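Esterase (PDB 4TX1) hydrolyses acetyl esters of carbohydrates as an acetylesterase of the SGNH hydrolase family. Local coordinates at the interface of chains A and B. Residues are numbered along the deposited sequence; one frame, centred on the assembly and turned at random. Chains: chain A/B, Esterase.

The interface of chains A and B. Residues chain A 83-84, 87; chain B 60, 63, 73-75, 81.
A:Thr84, which buries 77 Å² against chain B, sets its side chain over the loop segment B:Asp73 to B:Asp75, where helix 78-89 of one SGNH hydrolase subunit meets a loop of its neighbour. The same contact recurs with the chains exchanged, as the pairing is two-fold symmetric; whether the pair exists in solution the structure alone does not show. Threonine suits this place because its two branches do different work. The hydroxyl lies beside its own backbone N (chi1 -61°). There A:Thr84 OG1 accepts a nearly straight hydrogen bond from B:Asp75 N at 2.9 Å. The methyl A:Thr84 CG2, anti to its backbone N, points towards B:Leu60 CD2 at 4.0 Å, the two side chains crossing at about a right angle. An alanine here would probably leave the amide of B:Asp75 without its acceptor and open a gap beside the leucine methyl. B:Cys74, the next most buried residue, is small, which probably lets the helix approach: B:Cys74 CB lies 3.9 Å from A:Thr84 CA. Its sulfur sits between the backbone N and the carbonyl carbon (chi1 60°), and B:Cys74 SG comes 3.7 Å from A:His87 CD2. The flat imidazole probably lets this carbon lie against both the sulfur and the leucine methyl. A:His87 CB also meets B:Leu60 CD1 at 3.7 Å, and the forked leucine touches A:His87 with CD1 and A:Thr84 with CD2. On the other flank A:Pro83 CB lies 3.6 Å from B:Asp73 O, the compact proline ring probably fitting against this loop carbonyl. Behind the leucine, B:Leu60 CB and one face of the B:Arg63 guanidinium pack on each other, which may hold both in place.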
# COMPACT_ATOMS: atom_id res chain seq x y z
N PRO A 83 11.02 7.58 -7.26
CA PRO A 83 12.24 7.11 -6.60
C PRO A 83 12.84 5.84 -7.17
O PRO A 83 14.06 5.76 -7.32
CB PRO A 83 11.81 6.95 -5.14
CG PRO A 83 10.70 7.92 -4.96
CD PRO A 83 9.93 7.82 -6.30
N THR A 84 12.02 4.86 -7.50
CA THR A 84 12.46 3.62 -8.09
C THR A 84 13.09 3.85 -9.46
O THR A 84 14.17 3.27 -9.75
CB THR A 84 11.30 2.67 -8.24
OG1 THR A 84 10.79 2.40 -6.90
CG2 THR A 84 11.70 1.36 -8.92
N HIS A 87 16.52 5.61 -8.96
CA HIS A 87 17.45 4.68 -8.41
C HIS A 87 17.99 3.70 -9.46
O HIS A 87 19.15 3.34 -9.41
CB HIS A 87 16.83 3.91 -7.21
CG HIS A 87 17.81 3.58 -6.12
ND1 HIS A 87 18.27 4.51 -5.18
CD2 HIS A 87 18.34 2.39 -5.77
CE1 HIS A 87 19.08 3.89 -4.34
NE2 HIS A 87 19.14 2.62 -4.65
N LEU B 60 17.82 -2.56 -11.02
CA LEU B 60 17.69 -1.87 -9.74
C LEU B 60 18.43 -2.56 -8.60
O LEU B 60 18.21 -3.74 -8.30
CB LEU B 60 16.19 -1.83 -9.39
CG LEU B 60 15.87 -1.18 -8.02
CD1 LEU B 60 16.21 0.32 -8.03
CD2 LEU B 60 14.31 -1.41 -7.74
N ARG B 63 17.00 -5.34 -6.04
CA ARG B 63 15.74 -5.93 -6.50
C ARG B 63 15.64 -7.45 -6.25
O ARG B 63 16.49 -8.15 -6.59
CB ARG B 63 15.50 -5.64 -7.98
CG ARG B 63 14.23 -6.21 -8.54
CD ARG B 63 13.96 -5.73 -9.94
NE ARG B 63 13.34 -4.45 -9.99
CZ ARG B 63 13.49 -3.56 -10.95
NH1 ARG B 63 14.37 -3.74 -11.90
NH2 ARG B 63 12.83 -2.45 -10.89
N ASP B 73 15.88 3.60 -1.04
CA ASP B 73 14.94 4.61 -1.51
C ASP B 73 14.33 4.23 -2.83
O ASP B 73 14.47 4.91 -3.84
CB ASP B 73 15.69 5.94 -1.61
CG ASP B 73 14.83 7.11 -1.69
OD1 ASP B 73 13.57 7.02 -1.62
OD2 ASP B 73 15.41 8.24 -1.79
N CYS B 74 13.55 3.17 -2.79
CA CYS B 74 13.00 2.56 -4.00
C CYS B 74 12.17 1.36 -3.60
O CYS B 74 12.27 0.90 -2.45
CB CYS B 74 14.15 2.10 -4.96
SG CYS B 74 15.30 0.89 -4.25
N ASP B 75 11.38 0.85 -4.56
CA ASP B 75 10.63 -0.40 -4.29
C ASP B 75 11.40 -1.51 -4.89
O ASP B 75 11.50 -1.58 -6.12
CB ASP B 75 9.22 -0.28 -4.83
CG ASP B 75 8.34 -1.52 -4.60
OD1 ASP B 75 8.90 -2.54 -4.06
OD2 ASP B 75 7.12 -1.35 -4.90
N VAL B 81 6.66 -3.83 -9.15
CA VAL B 81 7.17 -2.83 -10.04
C VAL B 81 7.05 -3.25 -11.50
O VAL B 81 6.90 -2.44 -12.35
CB VAL B 81 8.63 -2.50 -9.72
CG1 VAL B 81 9.23 -1.59 -10.75
CG2 VAL B 81 8.70 -1.87 -8.37